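Local structure of beta-glucoside kinase (Listeria monocytogenes, 4HTL) at residues L123-L129 with P238-G244; E104-N108 with E144-G148; F253-K258 with I270-A274; L112-L117 with L283-H288; L183-Y187 with I198-I203. The protein catalyses the ATP-dependent phosphorylation of cellobiose to cellobiose-6'-phosphate and may also act as a transcriptional regulator of the cellobiose-PTS operon. One frame throughout, in Å; residues are numbered along the deposited sequence. Where two conformers were deposited one is given.

Interaction 1: residues L123-L129 with P238-G244; sequences LDDFLCL and PTHIFIG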
# COMPACT_ATOMS: atom_id res chain seq x y z
N LEU A 123 17.47 -5.59 -1.80
CA LEU A 123 16.07 -5.78 -1.45
C LEU A 123 15.13 -5.47 -2.59
O LEU A 123 15.25 -4.45 -3.25
CB LEU A 123 15.71 -4.87 -0.30
CG LEU A 123 16.53 -5.03 0.97
CD1 LEU A 123 15.97 -4.12 2.07
CD2 LEU A 123 16.58 -6.49 1.46
N ASP A 124 14.17 -6.36 -2.81
CA ASP A 124 13.10 -6.11 -3.80
C ASP A 124 11.80 -5.54 -3.24
O ASP A 124 11.00 -5.03 -4.01
CB ASP A 124 12.77 -7.41 -4.52
CG ASP A 124 13.84 -7.81 -5.53
OD1 ASP A 124 14.71 -7.01 -5.96
OD2 ASP A 124 13.79 -8.96 -5.90
N ASP A 125 11.60 -5.58 -1.94
CA ASP A 125 10.34 -5.11 -1.35
C ASP A 125 10.66 -4.43 -0.03
O ASP A 125 10.92 -5.09 0.97
CB ASP A 125 9.38 -6.30 -1.10
CG ASP A 125 8.89 -6.93 -2.37
OD1 ASP A 125 9.54 -7.92 -2.81
OD2 ASP A 125 7.93 -6.37 -2.98
N PHE A 126 10.80 -3.10 -0.08
CA PHE A 126 11.00 -2.32 1.13
C PHE A 126 10.32 -0.97 1.01
O PHE A 126 9.97 -0.54 -0.09
CB PHE A 126 12.48 -2.14 1.46
CG PHE A 126 13.26 -1.22 0.56
CD1 PHE A 126 13.84 -1.69 -0.64
CD2 PHE A 126 13.50 0.08 0.91
CE1 PHE A 126 14.61 -0.88 -1.40
CE2 PHE A 126 14.25 0.91 0.14
CZ PHE A 126 14.84 0.42 -1.03
N LEU A 127 10.06 -0.37 2.16
CA LEU A 127 9.48 0.94 2.23
C LEU A 127 10.43 1.90 2.97
O LEU A 127 11.21 1.50 3.82
CB LEU A 127 8.15 0.93 2.95
CG LEU A 127 7.12 -0.14 2.55
CD1 LEU A 127 5.89 -0.11 3.47
CD2 LEU A 127 6.71 0.11 1.07
N CYS A 128 10.28 3.16 2.64
CA CYS A 128 10.88 4.25 3.41
C CYS A 128 9.77 5.15 4.01
O CYS A 128 8.89 5.67 3.30
CB CYS A 128 11.75 5.06 2.57
SG CYS A 128 13.24 4.20 1.99
N LEU A 129 9.86 5.36 5.30
CA LEU A 129 8.90 6.18 6.05
C LEU A 129 9.72 7.32 6.69
O LEU A 129 10.69 7.08 7.40
CB LEU A 129 8.23 5.33 7.09
CG LEU A 129 7.38 6.05 8.15
CD1 LEU A 129 6.18 6.78 7.53
CD2 LEU A 129 6.97 5.08 9.26
N PRO A 238 6.56 -5.66 3.01
CA PRO A 238 7.96 -5.45 2.83
C PRO A 238 8.82 -6.36 3.70
O PRO A 238 8.34 -6.85 4.70
CB PRO A 238 8.14 -4.02 3.29
CG PRO A 238 7.11 -3.87 4.44
CD PRO A 238 5.94 -4.71 3.99
N THR A 239 10.09 -6.55 3.37
CA THR A 239 11.01 -7.17 4.29
C THR A 239 11.56 -6.16 5.33
O THR A 239 11.84 -6.53 6.47
CB THR A 239 12.18 -7.83 3.52
OG1 THR A 239 12.92 -6.83 2.79
CG2 THR A 239 11.63 -8.95 2.61
N HIS A 240 11.65 -4.90 4.91
CA HIS A 240 12.30 -3.83 5.68
C HIS A 240 11.51 -2.55 5.52
O HIS A 240 11.01 -2.25 4.43
CB HIS A 240 13.72 -3.53 5.18
CG HIS A 240 14.69 -4.63 5.38
ND1 HIS A 240 14.60 -5.82 4.73
CD2 HIS A 240 15.82 -4.71 6.18
CE1 HIS A 240 15.61 -6.61 5.10
NE2 HIS A 240 16.36 -5.94 6.00
N ILE A 241 11.38 -1.80 6.61
CA ILE A 241 10.92 -0.42 6.56
C ILE A 241 11.99 0.44 7.18
O ILE A 241 12.33 0.28 8.36
CB ILE A 241 9.58 -0.20 7.29
CG1 ILE A 241 8.48 -1.13 6.68
CG2 ILE A 241 9.13 1.28 7.24
CD1 ILE A 241 7.15 -1.06 7.40
N PHE A 242 12.52 1.34 6.37
CA PHE A 242 13.56 2.25 6.81
C PHE A 242 12.94 3.56 7.24
O PHE A 242 12.22 4.22 6.46
CB PHE A 242 14.60 2.48 5.72
CG PHE A 242 15.28 1.20 5.25
CD1 PHE A 242 16.01 0.44 6.14
CD2 PHE A 242 15.10 0.71 3.96
CE1 PHE A 242 16.59 -0.75 5.76
CE2 PHE A 242 15.71 -0.46 3.57
CZ PHE A 242 16.43 -1.20 4.46
N ILE A 243 13.24 3.97 8.48
CA ILE A 243 12.60 5.14 9.03
C ILE A 243 13.62 6.25 9.22
O ILE A 243 14.71 6.01 9.74
CB ILE A 243 11.89 4.86 10.37
CG1 ILE A 243 10.95 3.61 10.29
CG2 ILE A 243 11.10 6.14 10.78
CD1 ILE A 243 10.26 3.17 11.59
N GLY A 244 13.27 7.44 8.69
CA GLY A 244 14.14 8.58 8.73
C GLY A 244 13.38 9.85 9.07
O GLY A 244 12.22 9.82 9.47
O HOH W 1 13.18 -7.31 0.04
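Strands 126-129 and 240-244 run in parallel, their axes approaching to 4.6 Å at 17°. L127 N gives to H240 O (3.1 Å) and L127 O receives F242 N (2.9 Å); one step on, L129 N gives to F242 O and L129 O receives G244 N, both at 2.9 Å. Ahead of the strands, T239 N donates to D125 O at 2.9 Å. F126 and C128 turn their backbone polar groups the other way, to F140 and G138, while I241 pairs with I270. A water accepts from D125 N (3.1 Å) and bonds T239 OG1 (2.8 Å), which shares a hydrogen bond with H240 ND1 (2.8 Å). D125 OD2 accepts from the backbone N of N142. On one face L127, L129 and I241 pack on helix 212-236, and I243 continues this face; on the other, F126 CD2 comes 3.5 Å from F242 CD2, and L123 CD1 sits over the H240 ring, 3.7 Å from its centroid, as a CH-pi contact. Such a parallel pair, in a mixed sheet of order 3-2-1-4-5, is characteristic of the actin-like ATPase fold of the ROK family, whose two domains each carry one.

Interaction 2: residues E104-N108 with E144-G148; sequences ENDAN and ELVRG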
# COMPACT_ATOMS: atom_id res chain seq x y z
N GLU A 104 12.76 13.65 -10.33
CA GLU A 104 12.01 12.62 -9.60
C GLU A 104 11.54 13.27 -8.30
O GLU A 104 12.09 14.29 -7.87
CB GLU A 104 12.89 11.38 -9.35
CG GLU A 104 12.28 10.21 -8.53
CD GLU A 104 11.00 9.66 -9.06
OE1 GLU A 104 11.05 8.70 -9.82
OE2 GLU A 104 9.91 10.18 -8.69
N ASN A 105 10.51 12.73 -7.68
CA ASN A 105 9.97 13.20 -6.41
C ASN A 105 10.96 13.01 -5.26
O ASN A 105 11.75 12.06 -5.28
CB ASN A 105 8.66 12.45 -6.17
CG ASN A 105 8.24 12.42 -4.73
OD1 ASN A 105 8.62 11.51 -3.98
ND2 ASN A 105 7.38 13.38 -4.33
N ASP A 106 10.89 13.88 -4.25
CA ASP A 106 11.86 13.91 -3.16
C ASP A 106 11.92 12.64 -2.31
O ASP A 106 13.01 12.15 -1.98
CB ASP A 106 11.74 15.17 -2.31
CG ASP A 106 10.42 15.33 -1.63
OD1 ASP A 106 9.44 14.68 -2.00
OD2 ASP A 106 10.37 16.13 -0.69
N ALA A 107 10.75 12.11 -1.95
CA ALA A 107 10.67 10.85 -1.16
C ALA A 107 11.21 9.66 -1.97
O ALA A 107 11.97 8.82 -1.46
CB ALA A 107 9.28 10.60 -0.63
N ASN A 108 10.84 9.62 -3.24
CA ASN A 108 11.34 8.62 -4.15
C ASN A 108 12.83 8.70 -4.30
O ASN A 108 13.47 7.66 -4.26
CB ASN A 108 10.68 8.69 -5.52
CG ASN A 108 9.18 8.30 -5.49
OD1 ASN A 108 8.69 7.77 -4.49
ND2 ASN A 108 8.47 8.61 -6.59
N GLU A 144 11.28 -2.51 -8.01
CA GLU A 144 11.01 -1.26 -8.74
C GLU A 144 10.33 -0.23 -7.83
O GLU A 144 9.52 -0.61 -7.01
CB GLU A 144 9.97 -1.53 -9.83
CG GLU A 144 10.49 -2.00 -11.16
CD GLU A 144 9.36 -1.98 -12.14
OE1 GLU A 144 9.04 -0.88 -12.65
OE2 GLU A 144 8.77 -3.06 -12.34
N LEU A 145 10.61 1.07 -8.04
CA LEU A 145 9.86 2.10 -7.39
C LEU A 145 8.38 2.04 -7.86
O LEU A 145 8.10 1.86 -9.05
CB LEU A 145 10.53 3.43 -7.76
CG LEU A 145 10.11 4.75 -7.19
CD1 LEU A 145 10.31 4.82 -5.68
CD2 LEU A 145 10.88 5.84 -7.94
N VAL A 146 7.48 2.22 -6.90
CA VAL A 146 6.07 2.32 -7.22
C VAL A 146 5.72 3.80 -7.16
O VAL A 146 5.63 4.39 -6.11
CB VAL A 146 5.19 1.50 -6.26
CG1 VAL A 146 3.71 1.79 -6.53
CG2 VAL A 146 5.53 0.00 -6.31
N ARG A 147 5.48 4.39 -8.32
CA ARG A 147 5.17 5.83 -8.40
C ARG A 147 3.68 6.11 -8.45
O ARG A 147 3.27 7.20 -8.16
CB ARG A 147 5.83 6.44 -9.62
CG ARG A 147 7.34 6.33 -9.63
CD ARG A 147 7.92 7.02 -10.83
NE ARG A 147 9.33 6.78 -11.00
CZ ARG A 147 9.83 5.66 -11.51
NH1 ARG A 147 9.02 4.67 -11.89
NH2 ARG A 147 11.12 5.52 -11.66
N GLY A 148 2.91 5.10 -8.89
CA GLY A 148 1.49 5.17 -9.07
C GLY A 148 1.04 5.61 -10.47
O GLY A 148 1.84 6.05 -11.30
O HOH W 2 13.01 7.05 -10.63
O HOH W 3 6.99 5.53 -3.91
O HOH W 4 5.43 8.58 -6.39
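This is a small, buried polar contact, 180 Å² in all, between the turn from strand 101-105 into helix 106-117 and the segment 144-148 at the edge of another sheet. A salt bridge holds it: R147 NE donates to E104 OE1 at 2.8 Å, with the carboxylate oxygen near the guanidinium plane. A water doubles the link, giving to E104 OE1 (2.7 Å) and accepting from R147 NH2 (2.6 Å). The other oxygen, E104 OE2, takes N105 N (2.8 Å) and N108 ND2 (3.0 Å), so the glutamate is also fixed from its own segment. N105 is the N-cap, its OD1 accepting from N108 N at 3.0 Å. N108 reaches across through a second water, which donates to N108 OD1 (2.9 Å) and V146 O (2.8 Å). The L145 methyls lie against these polar side chains, CD2 3.4 Å from E104 OE1 and CD1 3.6 Å from N108 OD1. E104 lies about 10 Å, side chain to side chain, from D10 of the ATP site inferred by similarity. Behind it strand 101-105 pairs with 59-64, P70 packs on both E104 and R147, and beyond 144-148 lies the second subunit, whose N142 side chain bonds L145 O.

Interaction 3: residues F253-K258 with I270-A274; sequences FIAELK and IIETA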
# COMPACT_ATOMS: atom_id res chain seq x y z
N PHE A 253 15.04 5.80 19.19
CA PHE A 253 13.66 5.66 18.70
C PHE A 253 13.36 4.31 18.09
O PHE A 253 12.25 3.83 18.27
CB PHE A 253 13.20 6.81 17.79
CG PHE A 253 13.45 6.58 16.32
CD1 PHE A 253 12.48 5.97 15.51
CD2 PHE A 253 14.62 7.01 15.73
CE1 PHE A 253 12.72 5.78 14.15
CE2 PHE A 253 14.87 6.82 14.37
CZ PHE A 253 13.91 6.20 13.59
N ILE A 254 14.29 3.68 17.38
CA ILE A 254 13.98 2.34 16.82
C ILE A 254 13.67 1.31 17.94
O ILE A 254 12.66 0.55 17.85
CB ILE A 254 15.10 1.81 15.86
CG1 ILE A 254 15.13 2.68 14.59
CG2 ILE A 254 14.85 0.34 15.52
CD1 ILE A 254 13.95 2.51 13.64
N ALA A 255 14.51 1.29 18.98
CA ALA A 255 14.30 0.38 20.11
C ALA A 255 12.95 0.70 20.76
O ALA A 255 12.21 -0.23 21.11
CB ALA A 255 15.42 0.43 21.16
N GLU A 256 12.62 1.98 20.84
CA GLU A 256 11.35 2.42 21.48
C GLU A 256 10.11 2.00 20.66
O GLU A 256 9.13 1.56 21.19
CB GLU A 256 11.37 3.91 21.71
CG GLU A 256 12.34 4.32 22.82
CD GLU A 256 12.26 5.80 23.09
OE1 GLU A 256 12.83 6.59 22.39
OE2 GLU A 256 11.61 6.19 24.02
N LEU A 257 10.23 2.09 19.34
CA LEU A 257 9.17 1.64 18.44
C LEU A 257 9.02 0.15 18.47
O LEU A 257 7.92 -0.35 18.51
CB LEU A 257 9.42 2.07 17.00
CG LEU A 257 9.08 3.49 16.64
CD1 LEU A 257 9.43 3.72 15.17
CD2 LEU A 257 7.63 3.83 17.01
N LYS A 258 10.13 -0.59 18.48
CA LYS A 258 10.03 -2.05 18.59
C LYS A 258 9.31 -2.45 19.87
O LYS A 258 8.56 -3.43 19.89
CB LYS A 258 11.43 -2.70 18.54
CG LYS A 258 12.09 -2.72 17.16
CD LYS A 258 13.47 -3.33 17.32
CE LYS A 258 14.19 -3.41 16.02
NZ LYS A 258 15.57 -3.89 16.27
N ILE A 270 11.60 -6.02 9.35
CA ILE A 270 12.73 -5.35 9.98
C ILE A 270 12.52 -3.84 9.88
O ILE A 270 12.24 -3.33 8.83
CB ILE A 270 14.04 -5.76 9.32
CG1 ILE A 270 14.34 -7.24 9.64
CG2 ILE A 270 15.23 -4.87 9.79
CD1 ILE A 270 15.40 -7.83 8.73
N ILE A 271 12.57 -3.17 11.03
CA ILE A 271 12.56 -1.71 11.10
C ILE A 271 13.93 -1.22 11.55
O ILE A 271 14.48 -1.70 12.53
CB ILE A 271 11.37 -1.08 11.91
CG1 ILE A 271 11.41 -1.43 13.38
CG2 ILE A 271 10.01 -1.49 11.29
CD1 ILE A 271 10.42 -0.65 14.27
N GLU A 272 14.45 -0.22 10.85
CA GLU A 272 15.74 0.37 11.18
C GLU A 272 15.84 1.73 10.54
O GLU A 272 14.99 2.11 9.73
CB GLU A 272 16.92 -0.54 10.77
CG GLU A 272 17.00 -0.85 9.32
CD GLU A 272 18.14 -1.85 9.06
OE1 GLU A 272 19.25 -1.56 9.49
OE2 GLU A 272 17.89 -2.91 8.43
N THR A 273 16.84 2.51 10.94
CA THR A 273 16.98 3.83 10.38
C THR A 273 17.43 3.86 8.92
O THR A 273 18.17 3.00 8.46
CB THR A 273 17.95 4.69 11.20
OG1 THR A 273 19.22 4.02 11.30
CG2 THR A 273 17.34 5.01 12.60
N ALA A 274 16.96 4.87 8.21
CA ALA A 274 17.42 5.18 6.85
C ALA A 274 18.85 5.69 6.96
O ALA A 274 19.25 6.17 7.99
CB ALA A 274 16.52 6.27 6.25
O HOH W 5 16.57 -2.78 13.84
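I254 lays its side chain along the backbone of strand 270-273: CG2 comes 3.6 Å from I271 O, CD1 3.7 Å from E272 C, and CG1 3.8 Å from T273 CG2. Its CA lies 6.2 Å from that of E272, the shortest CA-CA distance between the segments. I271 answers from the strand. Its CD1 lies 4.0 Å from L257 CB and 3.9 Å from K258 CG, so one methyl touches successive residues of the helix, and its CG1 is 4.4 Å from I254 CG2. At the other end F253 brings ring atom CE2 to 3.5 Å from T273 CG2. The direct contact is therefore van der Waals packing, with 274 Å² buried in total. One polar link is made through water: it donates to I271 O (2.7 Å) and accepts from K258 NZ (2.9 Å), tying the lysine end to the strand at the exposed margin. The E272 carboxylate belongs to a different neighbourhood, where it forms a salt bridge with K119. L257 and F253 also touch Y222 of helix 212-236, and L257 reaches I243 of the next strand. The axes of 253-258 and 270-273 approach to 8.6 Å, with chain directions 155° apart. A helix lying on a sheet and running nearly antiparallel to its strand is the classic packing of a beta-alpha-beta crossover, here strand 240-244, helix 253-261 and strand 270-273.

Interaction 4: residues L112-L117 with L283-H288; sequences LAEKWL and LGAVYH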
# COMPACT_ATOMS: atom_id res chain seq x y z
N LEU A 112 15.63 5.88 -3.45
CA LEU A 112 16.62 5.46 -4.43
C LEU A 112 18.04 5.53 -3.88
O LEU A 112 18.85 4.67 -4.21
CB LEU A 112 16.46 6.25 -5.73
CG LEU A 112 15.20 5.98 -6.58
CD1 LEU A 112 15.12 6.97 -7.74
CD2 LEU A 112 15.01 4.53 -7.03
N ALA A 113 18.32 6.51 -3.02
CA ALA A 113 19.61 6.58 -2.34
C ALA A 113 19.81 5.32 -1.47
O ALA A 113 20.91 4.70 -1.45
CB ALA A 113 19.79 7.86 -1.56
N GLU A 114 18.76 4.94 -0.76
CA GLU A 114 18.79 3.73 0.06
C GLU A 114 19.07 2.45 -0.77
O GLU A 114 19.86 1.58 -0.36
CB GLU A 114 17.48 3.60 0.88
CG GLU A 114 17.67 2.84 2.20
CD GLU A 114 18.56 3.57 3.17
OE1 GLU A 114 19.65 3.05 3.50
OE2 GLU A 114 18.16 4.66 3.56
N LYS A 115 18.42 2.37 -1.94
CA LYS A 115 18.58 1.26 -2.89
C LYS A 115 20.02 1.24 -3.47
O LYS A 115 20.65 0.19 -3.64
CB LYS A 115 17.56 1.34 -4.03
CG LYS A 115 17.78 0.33 -5.15
CD LYS A 115 17.63 -1.10 -4.60
CE LYS A 115 17.65 -2.24 -5.62
NZ LYS A 115 17.58 -3.58 -4.91
N TRP A 116 20.53 2.42 -3.82
CA TRP A 116 21.83 2.54 -4.52
C TRP A 116 23.00 2.31 -3.62
O TRP A 116 23.86 1.46 -3.87
CB TRP A 116 21.90 3.94 -5.14
CG TRP A 116 23.10 4.20 -6.01
CD1 TRP A 116 23.98 3.27 -6.58
CD2 TRP A 116 23.61 5.49 -6.41
NE1 TRP A 116 24.98 3.90 -7.28
CE2 TRP A 116 24.81 5.24 -7.22
CE3 TRP A 116 23.23 6.80 -6.16
CZ2 TRP A 116 25.55 6.26 -7.76
CZ3 TRP A 116 23.99 7.82 -6.71
CH2 TRP A 116 25.10 7.57 -7.52
N LEU A 117 23.02 3.06 -2.52
CA LEU A 117 24.18 3.19 -1.65
C LEU A 117 23.94 2.82 -0.20
O LEU A 117 24.89 2.77 0.59
CB LEU A 117 24.68 4.64 -1.70
CG LEU A 117 25.11 5.12 -3.09
CD1 LEU A 117 25.43 6.63 -3.04
CD2 LEU A 117 26.28 4.31 -3.70
N LEU A 283 21.66 12.25 -3.88
CA LEU A 283 22.16 10.98 -4.39
C LEU A 283 21.08 10.21 -5.15
O LEU A 283 21.33 9.67 -6.25
CB LEU A 283 22.72 10.15 -3.23
CG LEU A 283 23.97 10.67 -2.54
CD1 LEU A 283 24.15 9.97 -1.18
CD2 LEU A 283 25.19 10.53 -3.44
N GLY A 284 19.86 10.23 -4.65
CA GLY A 284 18.78 9.55 -5.37
C GLY A 284 18.41 10.21 -6.68
O GLY A 284 18.07 9.53 -7.67
N ALA A 285 18.50 11.54 -6.71
CA ALA A 285 18.24 12.29 -7.94
C ALA A 285 19.25 11.81 -8.98
O ALA A 285 18.90 11.56 -10.14
CB ALA A 285 18.35 13.79 -7.70
N VAL A 286 20.51 11.70 -8.57
CA VAL A 286 21.56 11.19 -9.43
C VAL A 286 21.30 9.78 -9.93
O VAL A 286 21.44 9.50 -11.13
CB VAL A 286 22.97 11.40 -8.83
CG1 VAL A 286 24.07 10.67 -9.64
CG2 VAL A 286 23.22 12.91 -8.74
N TYR A 287 20.94 8.89 -9.03
CA TYR A 287 20.57 7.55 -9.44
C TYR A 287 19.51 7.55 -10.52
O TYR A 287 19.66 6.85 -11.54
CB TYR A 287 20.15 6.73 -8.24
CG TYR A 287 19.87 5.29 -8.52
CD1 TYR A 287 20.88 4.33 -8.45
CD2 TYR A 287 18.59 4.86 -8.76
CE1 TYR A 287 20.62 3.00 -8.66
CE2 TYR A 287 18.32 3.51 -8.96
CZ TYR A 287 19.36 2.60 -8.91
OH TYR A 287 19.13 1.26 -9.09
N HIS A 288 18.43 8.31 -10.31
CA HIS A 288 17.39 8.42 -11.34
C HIS A 288 17.94 8.92 -12.65
O HIS A 288 17.66 8.35 -13.69
CB HIS A 288 16.25 9.30 -10.83
CG HIS A 288 15.21 9.59 -11.85
ND1 HIS A 288 14.48 8.63 -12.43
CD2 HIS A 288 14.83 10.79 -12.45
CE1 HIS A 288 13.64 9.18 -13.33
NE2 HIS A 288 13.87 10.50 -13.36
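Helical segments 112-117 and 283-288 cross at 74° over a hollow at G284. Having no side chain, it lets A113 settle close: the CA atoms of A113 and G284 are 4.3 Å apart, A113 N is 3.9 Å from G284 CA, and a CB on G284 would lie about 3.4 Å from A113 N. Around this close point, larger side chains fill the diverging space. L112 occupies one side, its CD1 3.9 Å from G284 O and 4.0 Å from H288 CB, its CB 4.0 Å from Y287 CD2. On the L283 side, A113 CB meets L283 CB at 4.1 Å and L117 CD1 meets L283 CD2 at 3.9 Å. W116 is a large bump. Its indole enters the space between L283, V286 and Y287, with CZ3 3.3 Å from L283 O, CH2 3.9 Å from V286 CG1, and CG 3.3 Å from Y287 CD1, which lies over one face of the indole. The five-membered ring of W116 and the Y287 ring meet obliquely, planes at 44°. V286 lies about 4 Å, side chain to side chain, from A8 of the ATP site inferred by similarity, and A285 and V286 rest on strand 59-64. With 482 Å² buried, mostly apolar and aromatic side chains meet, with a few backbone carbonyls against them and no hydrogen bond between the segments, so the contact depends on shape matching rather than directional bonds.

Interaction 5: residues L183-Y187 with I198-I203; sequences LRRQY and ITGEEI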
# COMPACT_ATOMS: atom_id res chain seq x y z
N LEU A 183 3.66 17.01 18.00
CA LEU A 183 4.12 16.89 19.37
C LEU A 183 4.37 18.23 20.02
O LEU A 183 3.92 18.47 21.17
CB LEU A 183 5.39 16.05 19.46
CG LEU A 183 5.26 14.53 19.46
CD1 LEU A 183 6.68 13.92 19.37
CD2 LEU A 183 4.53 14.01 20.72
N ARG A 184 5.04 19.11 19.30
CA ARG A 184 5.33 20.46 19.82
C ARG A 184 4.03 21.26 20.00
O ARG A 184 3.85 21.92 21.03
CB ARG A 184 6.32 21.20 18.92
CG ARG A 184 7.70 20.53 18.91
CD ARG A 184 8.60 21.14 17.85
NE ARG A 184 8.64 22.59 18.05
CZ ARG A 184 8.21 23.52 17.21
NH1 ARG A 184 7.77 23.21 15.99
NH2 ARG A 184 8.29 24.80 17.56
N ARG A 185 3.13 21.17 19.03
CA ARG A 185 1.81 21.82 19.14
C ARG A 185 1.04 21.34 20.35
O ARG A 185 0.47 22.14 21.08
CB ARG A 185 1.00 21.60 17.88
CG ARG A 185 1.52 22.43 16.74
CD ARG A 185 0.66 22.36 15.48
NE ARG A 185 -0.77 22.51 15.78
CZ ARG A 185 -1.72 21.64 15.41
NH1 ARG A 185 -1.42 20.56 14.68
NH2 ARG A 185 -2.99 21.86 15.74
N GLN A 186 1.00 20.02 20.56
CA GLN A 186 0.31 19.49 21.69
C GLN A 186 0.94 19.95 23.01
O GLN A 186 0.23 20.29 23.95
CB GLN A 186 0.31 17.96 21.65
CG GLN A 186 -0.52 17.38 20.52
CD GLN A 186 -0.29 15.89 20.26
OE1 GLN A 186 0.72 15.32 20.68
NE2 GLN A 186 -1.25 15.25 19.54
N TYR A 187 2.26 19.89 23.09
CA TYR A 187 2.96 20.36 24.28
C TYR A 187 2.67 21.82 24.59
O TYR A 187 2.44 22.17 25.76
CB TYR A 187 4.45 20.11 24.16
CG TYR A 187 5.15 20.14 25.52
CD1 TYR A 187 4.93 19.14 26.46
CD2 TYR A 187 6.05 21.15 25.84
CE1 TYR A 187 5.54 19.16 27.70
CE2 TYR A 187 6.69 21.17 27.06
CZ TYR A 187 6.42 20.17 27.99
OH TYR A 187 7.05 20.18 29.20
N ILE A 198 9.23 25.88 22.23
CA ILE A 198 9.23 24.46 22.55
C ILE A 198 10.05 23.68 21.51
O ILE A 198 9.88 23.84 20.30
CB ILE A 198 7.79 23.92 22.61
CG1 ILE A 198 7.01 24.59 23.75
CG2 ILE A 198 7.77 22.38 22.73
CD1 ILE A 198 5.52 24.45 23.59
N THR A 199 10.92 22.80 22.01
CA THR A 199 11.74 21.92 21.17
C THR A 199 11.27 20.46 21.34
O THR A 199 10.76 20.09 22.39
CB THR A 199 13.21 22.02 21.61
OG1 THR A 199 13.35 21.49 22.93
CG2 THR A 199 13.69 23.52 21.59
N GLY A 200 11.49 19.63 20.32
CA GLY A 200 11.27 18.20 20.46
C GLY A 200 12.15 17.61 21.53
O GLY A 200 11.72 16.73 22.29
N GLU A 201 13.36 18.15 21.65
CA GLU A 201 14.34 17.64 22.60
C GLU A 201 13.80 17.78 24.03
O GLU A 201 13.95 16.85 24.86
CB GLU A 201 15.69 18.37 22.44
CG GLU A 201 16.77 17.88 23.37
CD GLU A 201 18.07 18.64 23.18
OE1 GLU A 201 18.49 18.81 22.01
OE2 GLU A 201 18.68 19.06 24.19
N GLU A 202 13.15 18.89 24.33
CA GLU A 202 12.66 19.09 25.73
C GLU A 202 11.52 18.16 26.06
O GLU A 202 11.40 17.69 27.18
CB GLU A 202 12.28 20.53 26.03
CG GLU A 202 10.91 21.01 25.67
CD GLU A 202 10.76 22.48 25.98
OE1 GLU A 202 10.90 23.30 25.05
OE2 GLU A 202 10.51 22.83 27.16
N ILE A 203 10.67 17.90 25.08
CA ILE A 203 9.56 16.96 25.29
C ILE A 203 10.13 15.57 25.63
O ILE A 203 9.70 14.95 26.57
CB ILE A 203 8.58 16.89 24.11
CG1 ILE A 203 7.96 18.26 23.81
CG2 ILE A 203 7.48 15.85 24.37
CD1 ILE A 203 7.28 18.37 22.46
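R184 NE donates to I198 O at 2.9 Å with nearly straight geometry (167°), and R184 NH2 adds a weak bond of 3.3 Å to the same I198 O. A backbone carbonyl in the loop just before helix 200-208 is thus held by the guanidinium edge of helix 180-191. The next residue starts that helix with a capping box: T199 OG1 accepts from E202 N (3.0 Å) and E202 OE1 accepts from T199 N (3.1 Å). E202 is also engaged outside, its OE2 in a salt bridge with R193. Below this polar edge lies the packing. I198 sets CG2 4.2 Å from R184 CG and 3.8 Å from Y187 CD2, while I203 CD1 lies 3.7 Å from Y187 CB, 3.9 Å from R184 CA and 4.2 Å from L183 CB. I203 CG1 also stands over the Y187 ring, 4.1 Å from its centroid, a CH-pi contact. The ring thus has I203 over one face and I198 near its CD2. Behind them, L183 and Y187 pack on L217 of helix 212-236, which closes the small core. In all, 386 Å² is buried between the segments. The chemistry is two-layered: a charged side chain satisfies a loop carbonyl at the partly exposed margin, and the isoleucines and tyrosine form an apolar interior, so the loop and the helix start it leads into are both fixed against helix 180-191.

In the fold
Interactions 1 and 3 share one sheet, strand 240-244 lying between 126-131 and 270-273; I241 N probably bonds I270 O and I243 N E272 O, both at 2.8 Å. Interaction 4 touches interaction 1 through K115 NZ and L123 O (3.0 Å) and interaction 3 through A274 CA and E114 OE2 (3.4 Å). Helix 106-117 serves interactions 2 and 4, whose centres are 11 Å apart and where E104 CB meets H288 CD2 at 3.7 Å. Interaction 5 stands apart, its centre 33 Å from that of interaction 4. From ATP-site residues inferred by similarity, V286 lies about 4 Å (A8), E104 about 10 Å (D10) and R184 about 11 Å (T14), side chain to side chain.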